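Side-chain contacts in fatty acid synthase 1, isoform A (Drosophila melanogaster, PDB 6FN6), which probably builds long-chain saturated fatty acids from acetyl-CoA and malonyl-CoA with NADPH, this chain holding its dehydratase, enoylreductase and ketoreductase domains: residues 672-677 / 853-858; 678-683 / 863-868; 707-712 / 803-808; 715-720 / 742-747; 723-728 / 750-755. All blocks are in the same frame, centred on the assembly; numbering follows the deposited sequence.

Interaction 1 of 5, residues 672-677 / 853-858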
# COMPACT_ATOMS: atom_id res chain seq x y z
N MET A 672 -6.72 19.01 29.51
CA MET A 672 -5.46 18.29 29.35
C MET A 672 -4.44 18.69 30.41
O MET A 672 -3.36 19.19 30.10
CB MET A 672 -4.90 18.53 27.94
CG MET A 672 -5.60 17.71 26.86
SD MET A 672 -5.34 18.31 25.18
CE MET A 672 -6.37 19.77 25.17
N MET A 673 -4.80 18.46 31.67
CA MET A 673 -3.88 18.68 32.79
C MET A 673 -4.08 17.63 33.88
O MET A 673 -5.19 17.19 34.16
CB MET A 673 -4.04 20.07 33.41
CG MET A 673 -3.48 21.20 32.56
SD MET A 673 -3.24 22.73 33.50
CE MET A 673 -4.91 23.32 33.72
N TRP A 674 -2.97 17.24 34.50
CA TRP A 674 -2.99 16.33 35.64
C TRP A 674 -2.31 17.02 36.81
O TRP A 674 -1.33 17.73 36.63
CB TRP A 674 -2.26 15.02 35.31
CG TRP A 674 -2.73 14.34 34.07
CD1 TRP A 674 -3.61 13.30 33.98
CD2 TRP A 674 -2.32 14.63 32.72
NE1 TRP A 674 -3.78 12.93 32.66
CE2 TRP A 674 -2.99 13.73 31.87
CE3 TRP A 674 -1.44 15.56 32.16
CZ2 TRP A 674 -2.82 13.74 30.49
CZ3 TRP A 674 -1.27 15.57 30.79
CH2 TRP A 674 -1.96 14.67 29.97
N GLN A 675 -2.83 16.82 38.02
CA GLN A 675 -2.15 17.33 39.21
C GLN A 675 -1.07 16.35 39.62
O GLN A 675 -1.35 15.17 39.84
CB GLN A 675 -3.14 17.57 40.35
CG GLN A 675 -4.05 18.78 40.14
CD GLN A 675 -4.49 19.42 41.44
OE1 GLN A 675 -3.83 19.28 42.47
NE2 GLN A 675 -5.61 20.13 41.40
N ILE A 676 0.16 16.83 39.71
CA ILE A 676 1.30 15.97 40.00
C ILE A 676 1.06 15.26 41.33
O ILE A 676 0.67 15.89 42.31
CB ILE A 676 2.61 16.76 40.02
CG1 ILE A 676 2.81 17.53 38.71
CG2 ILE A 676 3.80 15.82 40.27
CD1 ILE A 676 4.01 18.45 38.69
N PRO A 677 1.28 13.93 41.36
CA PRO A 677 1.17 13.18 42.62
C PRO A 677 2.37 13.39 43.53
O PRO A 677 3.37 13.96 43.10
CB PRO A 677 1.08 11.73 42.15
CG PRO A 677 1.84 11.70 40.89
CD PRO A 677 1.62 13.04 40.24
N LEU A 853 -7.63 8.03 30.98
CA LEU A 853 -6.82 6.82 30.86
C LEU A 853 -5.47 7.01 31.53
O LEU A 853 -5.02 6.15 32.29
CB LEU A 853 -6.64 6.45 29.38
CG LEU A 853 -7.58 5.38 28.81
CD1 LEU A 853 -9.03 5.72 29.10
CD2 LEU A 853 -7.36 5.21 27.32
N VAL A 854 -4.82 8.13 31.24
CA VAL A 854 -3.53 8.44 31.84
C VAL A 854 -3.72 8.63 33.34
O VAL A 854 -2.93 8.13 34.14
CB VAL A 854 -2.90 9.70 31.20
CG1 VAL A 854 -1.59 10.07 31.90
CG2 VAL A 854 -2.66 9.48 29.72
N ALA A 855 -4.79 9.32 33.71
CA ALA A 855 -5.07 9.58 35.12
C ALA A 855 -5.24 8.27 35.88
O ALA A 855 -4.62 8.07 36.93
CB ALA A 855 -6.32 10.44 35.26
N GLU A 856 -6.07 7.38 35.35
CA GLU A 856 -6.32 6.08 35.96
C GLU A 856 -5.04 5.24 36.01
O GLU A 856 -4.82 4.48 36.95
CB GLU A 856 -7.41 5.33 35.20
CG GLU A 856 -7.80 3.99 35.83
CD GLU A 856 -8.82 3.23 34.99
OE1 GLU A 856 -9.38 2.23 35.50
OE2 GLU A 856 -9.05 3.62 33.83
N GLY A 857 -4.21 5.39 34.98
CA GLY A 857 -3.00 4.60 34.86
C GLY A 857 -1.95 4.88 35.92
O GLY A 857 -1.25 3.96 36.37
N ILE A 858 -1.82 6.13 36.33
CA ILE A 858 -0.80 6.54 37.29
C ILE A 858 -1.00 5.83 38.62
O ILE A 858 -0.04 5.31 39.20
CB ILE A 858 -0.80 8.07 37.47
CG1 ILE A 858 -0.45 8.75 36.14
CG2 ILE A 858 0.19 8.49 38.55
CD1 ILE A 858 -0.67 10.26 36.13

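Interaction 2 of 5, residues 678-683 / 863-868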
# COMPACT_ATOMS: atom_id res chain seq x y z
N GLU A 678 2.27 12.93 44.77
CA GLU A 678 3.39 13.00 45.71
C GLU A 678 4.42 11.95 45.30
O GLU A 678 4.09 11.00 44.59
CB GLU A 678 2.91 12.78 47.14
CG GLU A 678 3.92 13.18 48.20
CD GLU A 678 3.44 12.88 49.61
OE1 GLU A 678 4.17 13.21 50.57
OE2 GLU A 678 2.34 12.32 49.76
N LYS A 679 5.66 12.13 45.74
CA LYS A 679 6.76 11.23 45.39
C LYS A 679 7.08 11.29 43.90
O LYS A 679 7.75 10.41 43.36
CB LYS A 679 6.45 9.79 45.80
CG LYS A 679 6.34 9.55 47.30
CD LYS A 679 7.69 9.71 47.98
CE LYS A 679 7.59 9.58 49.49
NZ LYS A 679 6.77 10.67 50.11
N TRP A 680 6.59 12.33 43.23
CA TRP A 680 7.01 12.65 41.87
C TRP A 680 7.65 14.03 41.86
O TRP A 680 7.04 15.00 42.30
CB TRP A 680 5.83 12.63 40.89
CG TRP A 680 5.47 11.28 40.35
CD1 TRP A 680 5.84 10.06 40.85
CD2 TRP A 680 4.68 11.01 39.19
NE1 TRP A 680 5.32 9.05 40.08
CE2 TRP A 680 4.61 9.61 39.05
CE3 TRP A 680 4.02 11.81 38.25
CZ2 TRP A 680 3.90 8.99 38.01
CZ3 TRP A 680 3.32 11.20 37.23
CH2 TRP A 680 3.26 9.81 37.11
N THR A 681 8.88 14.10 41.37
CA THR A 681 9.54 15.38 41.17
C THR A 681 8.93 15.99 39.91
O THR A 681 8.45 15.26 39.04
CB THR A 681 11.07 15.26 41.02
OG1 THR A 681 11.38 14.58 39.80
CG2 THR A 681 11.66 14.48 42.19
N MET A 682 8.92 17.32 39.82
CA MET A 682 8.47 17.97 38.60
C MET A 682 9.26 17.43 37.42
O MET A 682 8.72 17.23 36.34
CB MET A 682 8.63 19.49 38.70
CG MET A 682 7.55 20.19 39.50
SD MET A 682 7.79 21.97 39.53
CE MET A 682 6.32 22.49 40.40
N GLU A 683 10.55 17.19 37.65
CA GLU A 683 11.43 16.60 36.66
C GLU A 683 10.83 15.29 36.14
O GLU A 683 10.76 15.06 34.93
CB GLU A 683 12.82 16.36 37.26
CG GLU A 683 13.76 15.52 36.40
CD GLU A 683 15.11 15.33 37.06
OE1 GLU A 683 15.70 14.23 36.91
OE2 GLU A 683 15.59 16.27 37.73
N VAL A 863 1.71 3.82 34.70
CA VAL A 863 2.38 5.04 34.27
C VAL A 863 3.55 5.35 35.19
O VAL A 863 3.35 5.70 36.36
CB VAL A 863 1.39 6.22 34.21
CG1 VAL A 863 2.09 7.50 33.76
CG2 VAL A 863 0.22 5.90 33.30
N VAL A 864 4.76 5.20 34.67
CA VAL A 864 5.97 5.49 35.42
C VAL A 864 6.73 6.63 34.74
O VAL A 864 6.82 6.66 33.51
CB VAL A 864 6.86 4.23 35.55
CG1 VAL A 864 8.15 4.54 36.32
CG2 VAL A 864 6.10 3.12 36.24
N PRO A 865 7.28 7.57 35.53
CA PRO A 865 8.08 8.60 34.86
C PRO A 865 9.33 8.00 34.21
O PRO A 865 9.84 6.99 34.68
CB PRO A 865 8.44 9.56 36.00
CG PRO A 865 8.35 8.74 37.23
CD PRO A 865 7.24 7.77 36.99
N LEU A 866 9.80 8.63 33.14
CA LEU A 866 10.94 8.11 32.40
C LEU A 866 12.26 8.62 32.96
O LEU A 866 12.28 9.60 33.70
CB LEU A 866 10.83 8.51 30.93
CG LEU A 866 9.89 7.70 30.04
CD1 LEU A 866 8.45 7.76 30.53
CD2 LEU A 866 9.98 8.22 28.61
N PRO A 867 13.37 7.95 32.62
CA PRO A 867 14.69 8.52 32.90
C PRO A 867 14.82 9.89 32.25
O PRO A 867 14.18 10.14 31.23
CB PRO A 867 15.66 7.51 32.27
CG PRO A 867 14.91 6.24 32.25
CD PRO A 867 13.47 6.61 32.01
N THR A 868 15.62 10.77 32.85
CA THR A 868 15.74 12.14 32.37
C THR A 868 17.18 12.53 32.09
O THR A 868 18.09 12.22 32.85
CB THR A 868 15.16 13.14 33.38
OG1 THR A 868 15.78 12.94 34.66
CG2 THR A 868 13.66 12.96 33.51

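Interaction 3 of 5, residues 707-712 / 803-808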
# COMPACT_ATOMS: atom_id res chain seq x y z
N LYS A 707 -6.01 -8.25 27.17
CA LYS A 707 -5.08 -9.07 27.93
C LYS A 707 -4.79 -10.38 27.20
O LYS A 707 -5.67 -10.97 26.58
CB LYS A 707 -5.64 -9.34 29.32
CG LYS A 707 -4.85 -10.34 30.16
CD LYS A 707 -5.42 -10.43 31.57
CE LYS A 707 -4.77 -11.55 32.37
NZ LYS A 707 -5.10 -12.90 31.84
N GLY A 708 -3.53 -10.83 27.27
CA GLY A 708 -3.14 -12.09 26.67
C GLY A 708 -2.72 -11.97 25.21
O GLY A 708 -2.16 -12.90 24.64
N GLU A 709 -2.99 -10.81 24.61
CA GLU A 709 -2.62 -10.58 23.22
C GLU A 709 -1.12 -10.35 23.09
O GLU A 709 -0.43 -10.10 24.08
CB GLU A 709 -3.38 -9.38 22.64
CG GLU A 709 -4.87 -9.62 22.45
CD GLU A 709 -5.55 -8.50 21.69
OE1 GLU A 709 -5.22 -7.32 21.93
OE2 GLU A 709 -6.42 -8.79 20.84
N LYS A 710 -0.62 -10.43 21.86
CA LYS A 710 0.79 -10.18 21.57
C LYS A 710 0.94 -8.83 20.87
O LYS A 710 0.24 -8.55 19.90
CB LYS A 710 1.37 -11.28 20.69
CG LYS A 710 1.20 -12.70 21.23
CD LYS A 710 1.62 -13.73 20.19
CE LYS A 710 1.50 -15.15 20.71
NZ LYS A 710 1.75 -16.15 19.65
N ILE A 711 1.84 -7.99 21.37
CA ILE A 711 2.08 -6.69 20.74
C ILE A 711 3.56 -6.47 20.44
O ILE A 711 4.42 -6.78 21.26
CB ILE A 711 1.54 -5.55 21.62
CG1 ILE A 711 1.64 -4.22 20.88
CG2 ILE A 711 2.32 -5.47 22.93
CD1 ILE A 711 0.79 -3.11 21.47
N LEU A 712 3.83 -5.92 19.27
CA LEU A 712 5.18 -5.57 18.87
C LEU A 712 5.40 -4.08 19.04
O LEU A 712 4.86 -3.27 18.28
CB LEU A 712 5.44 -5.98 17.41
CG LEU A 712 6.79 -5.56 16.82
CD1 LEU A 712 7.94 -6.16 17.60
CD2 LEU A 712 6.87 -5.93 15.35
N ASN A 803 -6.65 -10.81 12.33
CA ASN A 803 -7.37 -9.81 13.11
C ASN A 803 -6.45 -8.74 13.70
O ASN A 803 -6.85 -8.00 14.59
CB ASN A 803 -8.17 -10.47 14.23
CG ASN A 803 -9.15 -11.50 13.71
OD1 ASN A 803 -9.72 -11.34 12.64
ND2 ASN A 803 -9.34 -12.58 14.47
N GLY A 804 -5.22 -8.67 13.20
CA GLY A 804 -4.25 -7.72 13.72
C GLY A 804 -4.65 -6.27 13.53
O GLY A 804 -5.54 -5.95 12.74
N ARG A 805 -3.99 -5.38 14.27
CA ARG A 805 -4.30 -3.95 14.20
C ARG A 805 -3.01 -3.12 14.21
O ARG A 805 -2.34 -3.00 15.24
CB ARG A 805 -5.21 -3.56 15.37
CG ARG A 805 -6.56 -4.26 15.32
CD ARG A 805 -7.40 -4.01 16.57
NE ARG A 805 -6.78 -4.52 17.79
CZ ARG A 805 -6.67 -5.81 18.10
NH1 ARG A 805 -7.12 -6.73 17.27
NH2 ARG A 805 -6.10 -6.17 19.24
N PHE A 806 -2.68 -2.55 13.06
CA PHE A 806 -1.44 -1.80 12.90
C PHE A 806 -1.61 -0.36 13.37
O PHE A 806 -2.55 0.33 12.96
CB PHE A 806 -0.99 -1.83 11.44
CG PHE A 806 0.48 -1.57 11.24
CD1 PHE A 806 0.95 -0.27 11.10
CD2 PHE A 806 1.38 -2.62 11.19
CE1 PHE A 806 2.30 -0.03 10.92
CE2 PHE A 806 2.73 -2.38 11.01
CZ PHE A 806 3.19 -1.09 10.87
N LEU A 807 -0.69 0.09 14.21
CA LEU A 807 -0.78 1.41 14.81
C LEU A 807 0.43 2.25 14.43
O LEU A 807 1.50 2.12 15.02
CB LEU A 807 -0.88 1.29 16.33
CG LEU A 807 -1.94 0.31 16.84
CD1 LEU A 807 -1.81 0.10 18.34
CD2 LEU A 807 -3.33 0.79 16.47
N GLU A 808 0.26 3.11 13.43
CA GLU A 808 1.37 3.92 12.93
C GLU A 808 1.46 5.24 13.69
O GLU A 808 0.49 5.99 13.76
CB GLU A 808 1.22 4.18 11.43
CG GLU A 808 2.40 4.90 10.80
CD GLU A 808 3.70 4.15 10.97
OE1 GLU A 808 3.71 2.92 10.75
OE2 GLU A 808 4.72 4.78 11.32

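Interaction 4 of 5, residues 715-720 / 742-747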
# COMPACT_ATOMS: atom_id res chain seq x y z
N ALA A 715 11.15 0.43 18.86
CA ALA A 715 11.86 1.47 19.60
C ALA A 715 11.55 1.35 21.09
O ALA A 715 11.11 2.31 21.72
CB ALA A 715 11.47 2.85 19.09
N GLY A 716 11.81 0.17 21.65
CA GLY A 716 11.48 -0.11 23.03
C GLY A 716 12.02 0.89 24.03
O GLY A 716 11.27 1.40 24.87
N SER A 717 13.31 1.19 23.94
CA SER A 717 13.96 2.07 24.91
C SER A 717 13.85 3.54 24.51
O SER A 717 14.73 4.34 24.82
CB SER A 717 15.42 1.68 25.07
OG SER A 717 16.22 2.21 24.03
N GLY A 718 12.75 3.89 23.86
CA GLY A 718 12.47 5.27 23.51
C GLY A 718 11.37 5.81 24.40
O GLY A 718 10.80 5.09 25.21
N GLY A 719 11.08 7.10 24.26
CA GLY A 719 10.04 7.73 25.06
C GLY A 719 8.71 7.01 24.95
O GLY A 719 8.13 6.60 25.95
N VAL A 720 8.24 6.85 23.72
CA VAL A 720 6.95 6.22 23.46
C VAL A 720 7.04 4.72 23.74
O VAL A 720 6.09 4.13 24.26
CB VAL A 720 6.49 6.48 22.01
CG1 VAL A 720 5.11 5.90 21.77
CG2 VAL A 720 6.50 7.97 21.71
N LYS A 742 23.36 -2.35 22.09
CA LYS A 742 23.60 -3.24 23.22
C LYS A 742 23.15 -2.60 24.53
O LYS A 742 22.47 -3.23 25.33
CB LYS A 742 25.09 -3.60 23.30
CG LYS A 742 25.62 -4.36 22.09
CD LYS A 742 27.15 -4.49 22.13
CE LYS A 742 27.62 -5.34 23.31
NZ LYS A 742 29.10 -5.53 23.29
N GLU A 743 23.54 -1.34 24.73
CA GLU A 743 23.23 -0.64 25.97
C GLU A 743 21.73 -0.46 26.13
O GLU A 743 21.19 -0.57 27.24
CB GLU A 743 23.94 0.72 26.02
CG GLU A 743 23.56 1.68 24.90
CD GLU A 743 24.17 3.06 25.09
OE1 GLU A 743 25.09 3.20 25.93
OE2 GLU A 743 23.73 4.01 24.41
N LYS A 744 21.05 -0.19 25.02
CA LYS A 744 19.60 -0.03 25.03
C LYS A 744 18.91 -1.35 25.36
O LYS A 744 17.89 -1.38 26.05
CB LYS A 744 19.13 0.51 23.68
CG LYS A 744 19.49 1.98 23.48
CD LYS A 744 19.46 2.39 22.02
CE LYS A 744 19.81 3.86 21.85
NZ LYS A 744 20.25 4.19 20.47
N ARG A 745 19.49 -2.45 24.87
CA ARG A 745 19.01 -3.79 25.20
C ARG A 745 19.11 -4.04 26.70
O ARG A 745 18.15 -4.46 27.34
CB ARG A 745 19.81 -4.85 24.44
CG ARG A 745 19.41 -6.28 24.74
CD ARG A 745 20.37 -7.27 24.09
NE ARG A 745 19.86 -8.64 24.16
CZ ARG A 745 20.55 -9.69 24.63
NH1 ARG A 745 19.99 -10.89 24.66
NH2 ARG A 745 21.79 -9.54 25.08
N GLU A 746 20.29 -3.77 27.25
CA GLU A 746 20.55 -3.99 28.67
C GLU A 746 19.60 -3.20 29.57
O GLU A 746 19.13 -3.70 30.59
CB GLU A 746 21.99 -3.61 29.00
CG GLU A 746 23.04 -4.59 28.51
CD GLU A 746 24.46 -4.11 28.77
OE1 GLU A 746 24.67 -2.88 28.78
OE2 GLU A 746 25.36 -4.95 28.94
N PHE A 747 19.31 -1.96 29.18
CA PHE A 747 18.45 -1.08 29.97
C PHE A 747 17.03 -1.63 30.11
O PHE A 747 16.48 -1.66 31.22
CB PHE A 747 18.42 0.31 29.34
CG PHE A 747 17.32 1.19 29.87
CD1 PHE A 747 17.47 1.87 31.06
CD2 PHE A 747 16.14 1.35 29.16
CE1 PHE A 747 16.46 2.68 31.55
CE2 PHE A 747 15.13 2.16 29.64
CZ PHE A 747 15.30 2.83 30.83

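Interaction 5 of 5, residues 723-728 / 750-755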
# COMPACT_ATOMS: atom_id res chain seq x y z
N ALA A 723 6.97 3.91 27.54
CA ALA A 723 5.62 4.13 28.03
C ALA A 723 4.71 3.03 27.52
O ALA A 723 3.83 2.56 28.25
CB ALA A 723 5.11 5.49 27.59
N ALA A 724 4.91 2.61 26.28
CA ALA A 724 4.10 1.56 25.67
C ALA A 724 4.32 0.22 26.36
O ALA A 724 3.37 -0.48 26.68
CB ALA A 724 4.42 1.45 24.19
N ILE A 725 5.59 -0.13 26.58
CA ILE A 725 5.94 -1.40 27.21
C ILE A 725 5.33 -1.49 28.61
O ILE A 725 4.80 -2.52 29.00
CB ILE A 725 7.47 -1.60 27.25
CG1 ILE A 725 8.04 -1.66 25.83
CG2 ILE A 725 7.83 -2.87 28.02
CD1 ILE A 725 9.55 -1.53 25.77
N SER A 726 5.43 -0.39 29.35
CA SER A 726 4.93 -0.35 30.72
C SER A 726 3.42 -0.60 30.77
O SER A 726 2.95 -1.44 31.54
CB SER A 726 5.26 1.00 31.37
OG SER A 726 4.82 1.04 32.72
N VAL A 727 2.67 0.13 29.95
CA VAL A 727 1.22 -0.00 29.94
C VAL A 727 0.82 -1.38 29.43
O VAL A 727 -0.04 -2.04 30.02
CB VAL A 727 0.56 1.11 29.10
CG1 VAL A 727 -0.95 0.96 29.08
CG2 VAL A 727 0.94 2.48 29.64
N ALA A 728 1.44 -1.81 28.34
CA ALA A 728 1.12 -3.11 27.74
C ALA A 728 1.33 -4.23 28.75
O ALA A 728 0.42 -5.03 29.00
CB ALA A 728 1.98 -3.34 26.51
N LYS A 750 16.64 -4.98 32.36
CA LYS A 750 16.77 -4.75 33.79
C LYS A 750 15.60 -3.95 34.37
O LYS A 750 15.30 -4.04 35.56
CB LYS A 750 18.08 -4.02 34.08
CG LYS A 750 19.33 -4.77 33.63
CD LYS A 750 20.54 -3.85 33.60
CE LYS A 750 21.77 -4.58 33.08
NZ LYS A 750 22.93 -3.66 32.89
N ARG A 751 14.96 -3.14 33.53
CA ARG A 751 13.96 -2.19 34.00
C ARG A 751 12.54 -2.76 34.13
O ARG A 751 11.75 -2.25 34.92
CB ARG A 751 13.94 -0.96 33.09
CG ARG A 751 12.89 0.07 33.48
CD ARG A 751 13.15 1.39 32.79
NE ARG A 751 12.16 2.41 33.14
CZ ARG A 751 12.31 3.28 34.14
NH1 ARG A 751 13.40 3.27 34.89
NH2 ARG A 751 11.35 4.17 34.39
N PHE A 752 12.21 -3.79 33.35
CA PHE A 752 10.83 -4.25 33.25
C PHE A 752 10.51 -5.66 33.81
O PHE A 752 11.40 -6.51 33.91
CB PHE A 752 10.39 -4.21 31.79
CG PHE A 752 10.09 -2.83 31.29
CD1 PHE A 752 8.95 -2.17 31.70
CD2 PHE A 752 10.96 -2.18 30.43
CE1 PHE A 752 8.66 -0.90 31.24
CE2 PHE A 752 10.69 -0.91 29.98
CZ PHE A 752 9.53 -0.27 30.38
N PRO A 753 9.23 -5.89 34.18
CA PRO A 753 8.66 -7.14 34.70
C PRO A 753 8.37 -8.21 33.63
O PRO A 753 7.41 -8.07 32.87
CB PRO A 753 7.35 -6.68 35.35
CG PRO A 753 6.98 -5.46 34.65
CD PRO A 753 8.25 -4.79 34.26
N LYS A 754 9.18 -9.26 33.59
CA LYS A 754 8.98 -10.37 32.65
C LYS A 754 9.09 -9.92 31.20
O LYS A 754 8.19 -10.16 30.40
CB LYS A 754 7.60 -11.01 32.86
CG LYS A 754 7.41 -12.33 32.12
CD LYS A 754 6.24 -13.15 32.67
CE LYS A 754 4.91 -12.46 32.40
NZ LYS A 754 3.73 -13.27 32.83
N LEU A 755 10.19 -9.24 30.86
CA LEU A 755 10.55 -9.05 29.47
C LEU A 755 11.54 -10.12 29.02
O LEU A 755 12.64 -10.22 29.56
CB LEU A 755 11.14 -7.65 29.25
CG LEU A 755 10.96 -7.04 27.86
CD1 LEU A 755 9.49 -6.98 27.44
CD2 LEU A 755 11.58 -5.65 27.80

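Interaction 1 of 5, residues 672-677 / 853-858
Trp674, on the short strand 673-675, lays one face of its indole against Val854 of helix 844-860, and this is the tight, buried part of the contact. Val854 CG1 sits 3.4 Å above the Trp674 ring plane, not over the middle but toward the rim, near Trp674 NE1 (3.7 Å) and Trp674 CE2 (3.9 Å). The two side chains meet at about a right angle. With CG1 anti to the backbone N of Val854 (chi1 176°), that methyl is the branch that reaches the ring. At the five-membered end of the indole, Trp674 CD1 meets the methyl CB of Ala855 at 4.1 Å; the small alanine lets the broad aromatic come close to the helix backbone. The polar corner of the ring is also provided for: NE1 is hydrogen-bonded to the carbonyl O of Val851, one turn back along the helix. Tryptophan thus suits a place that needs both a large apolar face and one N-H to fix its rotation.

Two residues further along from the strand the packing is slacker. Pro677 CG approaches Ile858 CG2 at 4.3 Å, both residues are partly exposed, and Ile858 also turns to Trp680 and Val863. Strand 673-675 pairs with strand 652-656 in the mixed sheet that includes 601-611, whereas helix 844-860 comes after edge strand 830-833 of the parallel sheet and the short helix 836-841. The contact therefore joins two sheet systems, an arrangement consistent with the two-domain architecture of medium-chain dehydrogenase-type enoylreductases.

Interaction 2 of 5, residues 678-683 / 863-868
This is a partly exposed surface contact in two patches, Trp680 against Pro865 and Val863 and Glu683 against Thr868, where the loop leading into the short helix 682-685 runs beside the chain between helix 844-860 and strand 868-872. In the first patch Pro865 CD stands 3.3 Å above one face of the Trp680 indole, displaced toward the rim, with CZ2 of the ring 3.7 Å from that carbon. Proline is a good partner for an aromatic face because its ring is compact and cannot swing away. The six-membered end of the same indole points its edge at the carbonyl O of Val863, which lies in the ring plane, 3.7 Å from Trp680 CZ2.

The segment 863-868 runs from the parallel-sheet part, which corresponds to the nucleotide-binding domain of medium-chain dehydrogenases, back to the mixed sheet, which it rejoins at Thr868. There Thr868 OG1 donates a hydrogen bond of 2.6 Å to Glu683 OE1. The carboxylate oxygen is met on its anti side, with the donor 33° out of the carboxylate plane. Glu683 spans the gap because its CG is anti to the backbone N (chi1 170°) and the chain beyond stays extended. It also touches Tyr608 of strand 601-611. Two residues earlier, Thr681 is the N-cap of helix 682-685, its OG1 bonding to the backbone N of Glu684.

Interaction 3 of 5, residues 707-712 / 803-808
Glu709 immediately precedes strand 710-713 and Arg805 is on strand 804-808; in the parallel sheet these strands flank 781-786, so the backbones do not pair and the contact is made by side chains. They form a salt bridge. Arg805 NH2 sits between the two carboxylate oxygens, 3.1 Å from both Glu709 OE1 and Glu709 OE2. The hydrogen bond, to OE2, is weak, with an N-H...O angle of 150°. The groups meet edge on, with carboxylate and guanidinium planes 18° apart. A bend at chi3 of Arg805 (-62°) turns the guanidinium across, and both side chains touch Leu783 of the intervening strand.

Each charged end has a second partner that holds it in position: Arg805 NE bonds to the carbonyl O of Gly703, and Glu709 OE1 accepts from the backbone N of Lys706. Arginine suits this place because it is long enough to step over a strand and has N-H groups for two acceptors. The bridge links the loop between helix 689-702 and strand 710-713 to strand 804-808, two strands away in a six-stranded parallel sheet of order 3-2-1-4-5-6, that of a Rossmann fold.

Interaction 4 of 5, residues 715-720 / 742-747
The glycine-rich turn between strand 710-713 and helix 719-731, with Gly716 and Gly718 of a GxGxxG-type sequence, resembles the dinucleotide-binding turn of Rossmann folds, and Ser717 is the residue it turns toward helix 742-751. There it meets Lys744 and Phe747, the CA atoms of Ser717 and Lys744 being 6.0 Å apart. Ser717 OG lies against the first methylenes of the lysine, 3.3 Å from Lys744 CG and 3.4 Å from Lys744 CB. With chi1 at 81° the hydroxyl is held over its own backbone, on the side where the lysine stem passes. The lower part of the same side chain is used differently: Ser717 CB approaches the ring of Phe747 at 4.2 Å from Phe747 CD2. The Phe747 ring, its CG anti to the backbone N (chi1 166°), also packs on Pro867 and Ile889.

Ala715 to Gly718 form a type I turn, closed by the bond from Gly718 N to Ala715 O at 3.1 Å. Gly718 then serves as N-cap of helix 719-731 and, with no side chain, leaves room beside the carbonyl O of Ala715. Serine is apt in its own place because it is small enough for the helix to come this close.

The lysine passes by the serine extended, and its NZ bonds to the carbonyl O of Gly886. Its ammonium group is thus engaged beyond the turn, while its aliphatic stem does the packing; the contact with Ser717 is van der Waals packing against methylenes and an aromatic ring rather than a charge interaction.

Interaction 5 of 5, residues 723-728 / 750-755
The hydroxyl OG of Ser726 is hydrogen-bonded to the carbonyl O of Ala862, outside both segments, while the carbon that carries it, Ser726 CB, rests 3.9 Å from Phe752 CE1. With OG anti to the backbone N of Ser726 (chi1 -178°), the hydroxyl is directed to Ala862 and CB is left to face the ring. The backbone takes part too: Ser726 N is 3.8 Å from Phe752 CE1. Serine, by its size, lets the phenyl ring come up to the helix itself.

The main apolar contact is a CH-pi interaction. Ile725 CG2 stands 3.7 Å from the centroid of the Phe752 ring and only 3° off its normal, so the methyl is centred over the face. The two side chains cross at about a right angle. Isoleucine is well suited because its branch at CB holds a methyl close to the helix, facing the ring, and Ile725 CB itself comes within 4.0 Å of Phe752 CZ. Arg751 CG lies over the opposite face, toward the rim, and Pro753 CD is at the edge, in the plane, so its sequence neighbours cover part of the ring; Leu729 of helix 719-731 also touches it. Leu755 CD1 adds a looser touch to Ile725 CG2 at 4.5 Å.

The Phe752 ring packs on helix 719-731 where the chain leaves helix 742-751. Ile725 and Leu755 also reach strand 734-739, whereas Ala723 and Val727 of the same helix pack on helix 689-702.

In the fold
All five interactions lie in one region of the chain, the enoylreductase. Interactions 1 and 2 join the mixed-sheet part to the chain leaving the parallel-sheet part, and they touch each other. Interactions 3, 4 and 5 are nested within the loop those two close. Interactions 4 and 5 use the same pair of helices, 719-731 and 742-751, at successive levels, and both touch interaction 2. Interactions 1, 4 and 5 are partly buried: 1 and 5 rest on apolar and aromatic packing, and 4 on a serine against a lysine stem and a phenyl ring. Nearer the surface, interaction 2 adds a hydroxyl-carboxylate bond to its packing, and interaction 3 consists of a salt bridge alone.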